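Local coordinates for protein mandelate racemase / muconate lactonizing enzyme (Burkholderia pseudomallei, PDB 2POD) that is of unknown specific function but belongs to the enolase superfamily, may act as a lyase, and binds a metal ion in its barrel domain, at residues I117-T122 with Q346-A351; N121-P126 with T173-W178; P321-G326 with G355-L360. All blocks are in the same frame, centred on the assembly; numbering follows the deposited sequence.

Interaction 1 (I117-T122 with Q346-A351)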
loop_
_atom_site.group_PDB
_atom_site.type_symbol
_atom_site.label_atom_id
_atom_site.label_comp_id
_atom_site.label_asym_id
_atom_site.label_seq_id
_atom_site.Cartn_x
_atom_site.Cartn_y
_atom_site.Cartn_z
ATOM N N ILE B 117 28.944 -13.750 -25.950
ATOM C CA ILE B 117 27.876 -12.799 -25.669
ATOM C C ILE B 117 28.077 -11.532 -26.478
ATOM O O ILE B 117 29.209 -11.107 -26.689
ATOM C CB ILE B 117 27.738 -12.499 -24.149
ATOM C CG1 ILE B 117 26.534 -11.589 -23.873
ATOM C CG2 ILE B 117 29.037 -11.972 -23.554
ATOM C CD1 ILE B 117 26.127 -11.505 -22.435
ATOM N N ARG B 118 26.970 -10.961 -26.952
ATOM C CA ARG B 118 26.935 -9.633 -27.556
ATOM C C ARG B 118 27.639 -8.597 -26.688
ATOM O O ARG B 118 27.430 -8.533 -25.472
ATOM C CB ARG B 118 25.482 -9.218 -27.799
ATOM C CG ARG B 118 25.305 -7.947 -28.605
ATOM C CD ARG B 118 23.871 -7.808 -29.057
ATOM N NE ARG B 118 23.610 -6.501 -29.651
ATOM C CZ ARG B 118 22.929 -5.526 -29.058
ATOM N NH1 ARG B 118 22.426 -5.699 -27.839
ATOM N NH2 ARG B 118 22.743 -4.376 -29.692
ATOM N N THR B 119 28.501 -7.811 -27.321
ATOM C CA THR B 119 29.141 -6.692 -26.654
ATOM C C THR B 119 28.511 -5.376 -27.088
ATOM O O THR B 119 27.845 -5.316 -28.117
ATOM C CB THR B 119 30.676 -6.702 -26.863
ATOM O OG1 THR B 119 31.303 -5.960 -25.815
ATOM C CG2 THR B 119 31.077 -6.119 -28.227
ATOM N N TYR B 120 28.690 -4.342 -26.274
ATOM C CA TYR B 120 28.396 -2.971 -26.667
ATOM C C TYR B 120 29.568 -2.084 -26.302
ATOM O O TYR B 120 30.285 -2.363 -25.337
ATOM C CB TYR B 120 27.090 -2.458 -26.031
ATOM C CG TYR B 120 27.139 -2.074 -24.564
ATOM C CD1 TYR B 120 27.354 -0.747 -24.170
ATOM C CD2 TYR B 120 26.941 -3.030 -23.567
ATOM C CE1 TYR B 120 27.396 -0.392 -22.818
ATOM C CE2 TYR B 120 26.968 -2.682 -22.212
ATOM C CZ TYR B 120 27.203 -1.365 -21.847
ATOM O OH TYR B 120 27.226 -1.015 -20.515
ATOM N N ASN B 121 29.763 -1.018 -27.074
ATOM C CA ASN B 121 30.932 -0.165 -26.895
ATOM C C ASN B 121 30.634 1.084 -26.100
ATOM O O ASN B 121 29.856 1.938 -26.521
ATOM C CB ASN B 121 31.596 0.187 -28.229
ATOM C CG ASN B 121 33.037 0.636 -28.056
ATOM O OD1 ASN B 121 33.925 -0.175 -27.789
ATOM N ND2 ASN B 121 33.274 1.937 -28.185
ATOM N N THR B 122 31.254 1.177 -24.932
ATOM C CA THR B 122 31.238 2.408 -24.165
ATOM C C THR B 122 32.247 3.373 -24.793
ATOM O O THR B 122 33.461 3.148 -24.740
ATOM C CB THR B 122 31.524 2.116 -22.676
ATOM O OG1 THR B 122 30.442 1.348 -22.145
ATOM C CG2 THR B 122 31.673 3.389 -21.855
ATOM N N GLN B 346 27.626 -7.609 -22.626
ATOM C CA GLN B 346 28.824 -7.335 -21.857
ATOM C C GLN B 346 29.464 -6.051 -22.352
ATOM O O GLN B 346 29.899 -5.977 -23.504
ATOM C CB GLN B 346 29.805 -8.501 -21.982
ATOM C CG GLN B 346 31.132 -8.268 -21.293
ATOM C CD GLN B 346 30.964 -7.951 -19.832
ATOM O OE1 GLN B 346 31.339 -6.875 -19.371
ATOM N NE2 GLN B 346 30.387 -8.883 -19.090
ATOM N N GLU B 347 29.511 -5.046 -21.478
ATOM C CA GLU B 347 30.278 -3.813 -21.709
ATOM C C GLU B 347 31.730 -4.108 -22.082
ATOM O O GLU B 347 32.392 -4.912 -21.430
ATOM C CB GLU B 347 30.225 -2.923 -20.462
ATOM C CG GLU B 347 30.903 -1.562 -20.597
ATOM C CD GLU B 347 30.401 -0.542 -19.580
ATOM O OE1 GLU B 347 29.450 -0.853 -18.833
ATOM O OE2 GLU B 347 30.949 0.582 -19.537
ATOM N N SER B 348 32.195 -3.468 -23.150
ATOM C CA SER B 348 33.618 -3.394 -23.456
ATOM C C SER B 348 33.955 -2.045 -24.086
ATOM O O SER B 348 33.075 -1.358 -24.622
ATOM C CB SER B 348 34.022 -4.536 -24.390
ATOM O OG SER B 348 33.520 -4.330 -25.705
ATOM N N VAL B 349 35.228 -1.665 -24.003
ATOM C CA VAL B 349 35.721 -0.413 -24.585
ATOM C C VAL B 349 36.871 -0.729 -25.547
ATOM O O VAL B 349 37.911 -1.226 -25.123
ATOM C CB VAL B 349 36.208 0.567 -23.484
ATOM C CG1 VAL B 349 36.576 1.918 -24.081
ATOM C CG2 VAL B 349 35.142 0.758 -22.432
ATOM N N ARG B 350 36.676 -0.448 -26.834
ATOM C CA ARG B 350 37.632 -0.856 -27.868
ATOM C C ARG B 350 39.000 -0.179 -27.767
ATOM O O ARG B 350 40.024 -0.807 -28.036
ATOM C CB ARG B 350 37.033 -0.752 -29.277
ATOM C CG ARG B 350 36.574 0.639 -29.678
ATOM C CD ARG B 350 35.976 0.653 -31.066
ATOM N NE ARG B 350 35.775 2.026 -31.520
ATOM C CZ ARG B 350 35.526 2.383 -32.776
ATOM N NH1 ARG B 350 35.432 1.469 -33.732
ATOM N NH2 ARG B 350 35.369 3.665 -33.074
ATOM N N ALA B 351 39.006 1.080 -27.324
ATOM C CA ALA B 351 40.237 1.811 -26.986
ATOM C C ALA B 351 41.028 1.192 -25.828
ATOM O O ALA B 351 42.197 1.524 -25.619
ATOM C CB ALA B 351 39.915 3.269 -26.680
HETATM O O HOH W 1 36.305 3.049 -27.190
HETATM O O HOH W 2 33.631 -2.786 -27.896
#
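Thr122 and Glu347 meet side chain to side chain where parallel strands 117-122 and 346-348, the first and last of the enolase-superfamily barrel, close the ring. Thr122 OG1 donates to Glu347 OE2 over 2.8 Å, approaching from above the carboxylate plane, 59° out of it. The other oxygen, Glu347 OE1, lies 2.8 Å from Tyr120 OH, while Tyr120 CE2 rests 3.5 Å from Glu347 CA; ring and carboxylate planes stand 44° apart. In Glu347, chi1 of -176° sets CG anti to the backbone N, and the chain runs on extended, its carboxylate lying between Tyr120 OH and Thr122 OG1. Lys176 NZ is hydrogen-bonded to Tyr120 OH. The other face of the pair carries Thr119, Asn121 and Ser348. Thr119 OG1 donates to Gln346 O at 2.7 Å, nearly along the C=O axis, and has Ser348 OG 2.8 Å away. The backbones are joined by the parallel ladder: Gln346 N to Arg118 O, Ser348 N to Tyr120 O and Thr122 N to Ser348 O, with a weak bond from Tyr120 N to Gln346 O. Past the strand, where helix 350-356 begins, Asn121 OD1 accepts from Arg350 N at 2.9 Å, in the amide plane on a lone pair. The guanidinium of Arg350 forms salt bridges with Asp166 and Asp152. Asn121 OD1 takes a second bond, 2.6 Å long, from a water that also bonds Ser348 OG.

Interaction 2 (N121-P126 with T173-W178)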
loop_
_atom_site.group_PDB
_atom_site.type_symbol
_atom_site.label_atom_id
_atom_site.label_comp_id
_atom_site.label_asym_id
_atom_site.label_seq_id
_atom_site.Cartn_x
_atom_site.Cartn_y
_atom_site.Cartn_z
ATOM N N ASN B 121 29.763 -1.018 -27.074
ATOM C CA ASN B 121 30.932 -0.165 -26.895
ATOM C C ASN B 121 30.634 1.084 -26.100
ATOM O O ASN B 121 29.856 1.938 -26.521
ATOM C CB ASN B 121 31.596 0.187 -28.229
ATOM C CG ASN B 121 33.037 0.636 -28.056
ATOM O OD1 ASN B 121 33.925 -0.175 -27.789
ATOM N ND2 ASN B 121 33.274 1.937 -28.185
ATOM N N THR B 122 31.254 1.177 -24.932
ATOM C CA THR B 122 31.238 2.408 -24.165
ATOM C C THR B 122 32.247 3.373 -24.793
ATOM O O THR B 122 33.461 3.148 -24.740
ATOM C CB THR B 122 31.524 2.116 -22.676
ATOM O OG1 THR B 122 30.442 1.348 -22.145
ATOM C CG2 THR B 122 31.673 3.389 -21.855
ATOM N N CYS B 123 31.724 4.437 -25.400
ATOM C CA CYS B 123 32.509 5.366 -26.209
ATOM C C CYS B 123 33.355 6.319 -25.357
ATOM O O CYS B 123 33.153 7.535 -25.380
ATOM C CB CYS B 123 31.593 6.156 -27.151
ATOM S SG CYS B 123 30.601 5.130 -28.269
ATOM N N ALA B 124 34.287 5.747 -24.597
ATOM C CA ALA B 124 35.318 6.500 -23.884
ATOM C C ALA B 124 36.559 6.657 -24.756
ATOM O O ALA B 124 36.827 5.821 -25.628
ATOM C CB ALA B 124 35.677 5.794 -22.586
ATOM N N GLY B 125 37.312 7.728 -24.515
ATOM C CA GLY B 125 38.660 7.867 -25.062
ATOM C C GLY B 125 39.694 7.073 -24.278
ATOM O O GLY B 125 39.421 6.645 -23.150
ATOM N N PRO B 126 40.891 6.872 -24.871
ATOM C CA PRO B 126 42.001 6.118 -24.270
ATOM C C PRO B 126 42.584 6.747 -22.999
ATOM O O PRO B 126 42.511 7.966 -22.818
ATOM C CB PRO B 126 43.060 6.101 -25.383
ATOM C CG PRO B 126 42.317 6.418 -26.639
ATOM C CD PRO B 126 41.241 7.361 -26.217
ATOM N N THR B 173 26.729 -3.569 -32.580
ATOM C CA THR B 173 25.371 -3.043 -32.781
ATOM C C THR B 173 24.808 -2.269 -31.582
ATOM O O THR B 173 23.594 -2.052 -31.504
ATOM C CB THR B 173 24.360 -4.145 -33.196
ATOM O OG1 THR B 173 24.419 -5.236 -32.269
ATOM C CG2 THR B 173 24.648 -4.657 -34.602
ATOM N N ALA B 174 25.686 -1.837 -30.673
ATOM C CA ALA B 174 25.283 -0.976 -29.548
ATOM C C ALA B 174 26.391 -0.059 -29.014
ATOM O O ALA B 174 27.521 -0.498 -28.813
ATOM C CB ALA B 174 24.675 -1.810 -28.417
HETATM N N MSE B 175 26.051 1.211 -28.783
HETATM C CA MSE B 175 26.951 2.162 -28.105
HETATM C C MSE B 175 26.340 2.757 -26.843
HETATM O O MSE B 175 25.134 3.011 -26.786
HETATM C CB MSE B 175 27.343 3.332 -29.009
HETATM C CG MSE B 175 27.276 3.076 -30.480
HETATM SE SE MSE B 175 26.641 4.584 -31.539
HETATM C CE MSE B 175 27.634 6.048 -30.704
ATOM N N LYS B 176 27.195 3.023 -25.858
ATOM C CA LYS B 176 26.852 3.892 -24.740
ATOM C C LYS B 176 27.532 5.253 -24.817
ATOM O O LYS B 176 28.754 5.348 -24.947
ATOM C CB LYS B 176 27.191 3.225 -23.411
ATOM C CG LYS B 176 26.572 3.918 -22.208
ATOM C CD LYS B 176 26.471 2.977 -21.038
ATOM C CE LYS B 176 27.772 2.937 -20.268
ATOM N NZ LYS B 176 27.752 1.872 -19.226
ATOM N N ILE B 177 26.728 6.308 -24.729
ATOM C CA ILE B 177 27.241 7.675 -24.722
ATOM C C ILE B 177 26.755 8.457 -23.490
ATOM O O ILE B 177 25.831 8.023 -22.806
ATOM C CB ILE B 177 26.882 8.415 -26.029
ATOM C CG1 ILE B 177 25.362 8.508 -26.195
ATOM C CG2 ILE B 177 27.507 7.691 -27.231
ATOM C CD1 ILE B 177 24.921 9.499 -27.238
ATOM N N TRP B 178 27.385 9.599 -23.208
ATOM C CA TRP B 178 26.979 10.426 -22.074
ATOM C C TRP B 178 26.975 11.950 -22.282
ATOM O O TRP B 178 27.606 12.674 -21.509
ATOM C CB TRP B 178 27.762 10.045 -20.811
ATOM C CG TRP B 178 29.248 10.006 -20.976
ATOM C CD1 TRP B 178 30.135 11.008 -20.690
ATOM C CD2 TRP B 178 30.032 8.905 -21.456
ATOM N NE1 TRP B 178 31.418 10.601 -20.968
ATOM C CE2 TRP B 178 31.383 9.316 -21.441
ATOM C CE3 TRP B 178 29.724 7.613 -21.902
ATOM C CZ2 TRP B 178 32.422 8.478 -21.846
ATOM C CZ3 TRP B 178 30.752 6.790 -22.313
ATOM C CH2 TRP B 178 32.086 7.221 -22.271
#
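Trp178 brings the CZ3-CH2 end of its indole up to Thr122-Ala124: Trp178 CH2 comes within 3.3 Å of Cys123 O, and Trp178 CZ3 lies 3.6 Å from Thr122 CG2. Ala124 CB sits in the indole plane, at the edge, 3.9 Å from Trp178 CH2. Phe156 and His222 both meet the indole edge-to-face. Cys123 is the centre of an inverse gamma turn, closed by Ala124 N to Thr122 O, which ends the pairing of the first two parallel strands of the barrel. Before the turn, Asn121 N bonds Ala174 O, Lys176 N bonds Asn121 O, and Cys123 N reaches Lys176 O at 3.1 Å. On the face of the pair bearing Thr122, Lys176 lies alongside the threonine, pointing the same way. Its bend at chi3 (84°) sets CE 3.6 Å from Thr122 OG1, whose hydroxyl is held by Glu347, while Lys176 NZ continues to a salt bridge with the metal ligand Glu246. On the face bearing Met175, Cys123 SG packs 3.8 Å from Met175 CB (a selenomethionine) and 4.1 Å from Ile177 CG2, covered by Leu163 of helix 160-170. The chemistry is therefore divided: apolar sulfur and aliphatic contacts face the helices, and the polar ends of Thr122 and Lys176 lie on the other face, Lys176 NZ reaching the metal ligand Glu246.

Interaction 3 (P321-G326 with G355-L360)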
loop_
_atom_site.group_PDB
_atom_site.type_symbol
_atom_site.label_atom_id
_atom_site.label_comp_id
_atom_site.label_asym_id
_atom_site.label_seq_id
_atom_site.Cartn_x
_atom_site.Cartn_y
_atom_site.Cartn_z
ATOM N N PRO B 321 26.712 -6.814 -16.951
ATOM C CA PRO B 321 27.923 -6.512 -16.182
ATOM C C PRO B 321 28.761 -5.345 -16.723
ATOM O O PRO B 321 28.954 -5.216 -17.936
ATOM C CB PRO B 321 28.707 -7.821 -16.221
ATOM C CG PRO B 321 27.688 -8.857 -16.601
ATOM C CD PRO B 321 26.773 -8.159 -17.541
ATOM N N HIS B 322 29.234 -4.515 -15.796
ATOM C CA HIS B 322 30.010 -3.312 -16.068
ATOM C C HIS B 322 31.477 -3.672 -16.268
ATOM O O HIS B 322 32.049 -4.426 -15.474
ATOM C CB HIS B 322 29.896 -2.361 -14.865
ATOM C CG HIS B 322 30.508 -1.013 -15.083
ATOM N ND1 HIS B 322 31.417 -0.455 -14.209
ATOM C CD2 HIS B 322 30.329 -0.102 -16.066
ATOM C CE1 HIS B 322 31.770 0.741 -14.645
ATOM N NE2 HIS B 322 31.124 0.979 -15.772
ATOM N N ASP B 323 32.082 -3.131 -17.324
ATOM C CA ASP B 323 33.533 -2.945 -17.356
ATOM C C ASP B 323 33.906 -1.467 -17.369
ATOM O O ASP B 323 33.888 -0.822 -16.318
ATOM C CB ASP B 323 34.185 -3.698 -18.524
ATOM C CG ASP B 323 35.689 -3.420 -18.639
ATOM O OD1 ASP B 323 36.415 -3.519 -17.614
ATOM O OD2 ASP B 323 36.128 -3.069 -19.757
ATOM N N CYS B 324 34.242 -0.947 -18.557
ATOM C CA CYS B 324 35.008 0.300 -18.733
ATOM C C CYS B 324 36.213 0.519 -17.795
ATOM O O CYS B 324 36.596 1.658 -17.527
ATOM C CB CYS B 324 34.062 1.509 -18.713
ATOM S SG CYS B 324 34.672 3.008 -19.533
ATOM N N THR B 325 36.801 -0.560 -17.282
ATOM C CA THR B 325 37.858 -0.445 -16.272
ATOM C C THR B 325 39.078 -1.287 -16.643
ATOM O O THR B 325 39.546 -1.210 -17.773
ATOM C CB THR B 325 37.359 -0.743 -14.835
ATOM O OG1 THR B 325 36.769 -2.046 -14.786
ATOM C CG2 THR B 325 36.334 0.296 -14.388
ATOM N N GLY B 326 39.594 -2.077 -15.704
ATOM C CA GLY B 326 40.774 -2.900 -15.967
ATOM C C GLY B 326 40.483 -4.204 -16.700
ATOM O O GLY B 326 39.321 -4.611 -16.800
ATOM N N GLY B 355 43.847 -1.285 -27.100
ATOM C CA GLY B 355 44.850 -0.344 -26.619
ATOM C C GLY B 355 45.626 -0.850 -25.419
ATOM O O GLY B 355 46.339 -1.851 -25.511
ATOM N N TRP B 356 45.472 -0.157 -24.291
ATOM C CA TRP B 356 46.380 -0.281 -23.150
ATOM C C TRP B 356 46.304 -1.574 -22.331
ATOM O O TRP B 356 47.134 -1.785 -21.442
ATOM C CB TRP B 356 46.287 0.947 -22.236
ATOM C CG TRP B 356 44.960 1.141 -21.527
ATOM C CD1 TRP B 356 43.888 1.858 -21.979
ATOM C CD2 TRP B 356 44.587 0.638 -20.233
ATOM N NE1 TRP B 356 42.870 1.822 -21.056
ATOM C CE2 TRP B 356 43.271 1.081 -19.976
ATOM C CE3 TRP B 356 45.232 -0.154 -19.272
ATOM C CZ2 TRP B 356 42.587 0.764 -18.796
ATOM C CZ3 TRP B 356 44.551 -0.465 -18.094
ATOM C CH2 TRP B 356 43.243 -0.009 -17.871
ATOM N N TYR B 357 45.323 -2.429 -22.629
ATOM C CA TYR B 357 45.193 -3.744 -21.979
ATOM C C TYR B 357 46.307 -4.692 -22.430
ATOM O O TYR B 357 46.751 -5.553 -21.658
ATOM C CB TYR B 357 43.851 -4.405 -22.329
ATOM C CG TYR B 357 42.604 -3.927 -21.599
ATOM C CD1 TYR B 357 41.381 -4.563 -21.816
ATOM C CD2 TYR B 357 42.635 -2.856 -20.707
ATOM C CE1 TYR B 357 40.223 -4.149 -21.179
ATOM C CE2 TYR B 357 41.478 -2.436 -20.055
ATOM C CZ TYR B 357 40.274 -3.090 -20.298
ATOM O OH TYR B 357 39.115 -2.686 -19.669
ATOM N N ARG B 358 46.747 -4.521 -23.680
ATOM C CA ARG B 358 47.464 -5.557 -24.436
ATOM C C ARG B 358 48.827 -5.912 -23.843
ATOM O O ARG B 358 49.281 -7.053 -23.955
ATOM C CB ARG B 358 47.631 -5.135 -25.898
ATOM C CG ARG B 358 46.333 -5.044 -26.687
ATOM C CD ARG B 358 46.470 -5.698 -28.057
ATOM N NE ARG B 358 45.222 -6.326 -28.488
ATOM C CZ ARG B 358 44.838 -7.563 -28.167
ATOM N NH1 ARG B 358 45.602 -8.338 -27.404
ATOM N NH2 ARG B 358 43.679 -8.027 -28.613
ATOM N N ASP B 359 49.459 -4.932 -23.202
ATOM C CA ASP B 359 50.815 -5.075 -22.673
ATOM C C ASP B 359 50.832 -5.777 -21.323
ATOM O O ASP B 359 51.861 -6.320 -20.911
ATOM C CB ASP B 359 51.482 -3.703 -22.546
ATOM C CG ASP B 359 51.076 -2.755 -23.661
ATOM O OD1 ASP B 359 50.071 -2.028 -23.484
ATOM O OD2 ASP B 359 51.751 -2.751 -24.717
ATOM N N LEU B 360 49.690 -5.762 -20.640
ATOM C CA LEU B 360 49.658 -5.985 -19.196
ATOM C C LEU B 360 49.377 -7.430 -18.816
ATOM O O LEU B 360 49.779 -7.880 -17.736
ATOM C CB LEU B 360 48.648 -5.061 -18.511
ATOM C CG LEU B 360 48.510 -3.603 -18.954
ATOM C CD1 LEU B 360 47.379 -2.947 -18.192
ATOM C CD2 LEU B 360 49.799 -2.813 -18.783
#
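Tyr357 points its hydroxyl at the loop 321-326, where two oxygens lie close to it. Tyr357 OH donates to Thr325 O; the 2.4 Å separation is very short, so the exact length is doubtful. The carbonyl oxygen sits at the edge of the phenol ring, close to its plane, with Tyr357 CE2 3.2 Å away. Asp323 reaches the same hydroxyl tip to tip, OD2 lying 3.0 Å from Tyr357 OH, with carboxylate and ring planes 62° apart. In the aspartate, chi1 of 175° sets CG anti to the backbone N, on the way to the tyrosine. Its other oxygen shapes the loop: Asp323 OD1 accepts from Thr325 N at 3.0 Å, from 70° above the carboxylate plane. That bond makes an Asx turn, and it ties Asp323 to the amide of the residue whose carbonyl oxygen meets the hydroxyl.

The packing contacts involve rings and backbone. Trp356 CZ2 lies 3.8 Å from Thr325 O, and Trp356 CH2 lies 4.3 Å from Gly326 CA. Within the second segment, Tyr357 CD2 stands 3.8 Å above the Trp356 ring plane, offset toward the rim. Phe16, from the N-terminal region, stacks on Trp356, and Phe352 meets it edge-to-face.

In the fold, the contact joins the loop after the seventh barrel strand to the end of helix 350-356, with Gly326 as N-cap of helix 327-339. The same loop begins with His322, whose ND1 is hydrogen-bonded to Asp295 OD2; this pairing, with the histidine following the seventh strand, is consistent with the His-Asp dyad of mandelate racemase relatives.

Interactions 1 and 2 share Asn121 and Thr122, and their centres are about 8 Å apart: strand 117-122 is the middle member, flanked by 346-348 and 174-177. They also touch through Arg118 NE and Thr173 OG1, 3.0 Å apart and probably hydrogen-bonded. Interaction 3, its centre about 11 Å from that of interaction 1, joins it where His322 CD2 packs 3.0 Å from Glu347 OE1. Cys324 SG then reaches Thr122 CG2 at 3.8 Å, linking interaction 3 to interaction 2. A sodium ion, bound by Glu220, Glu246 and Glu272, lies about 4 Å from the side chain of Lys176, 5 Å from that of Glu347 and 8 Å from that of Thr325.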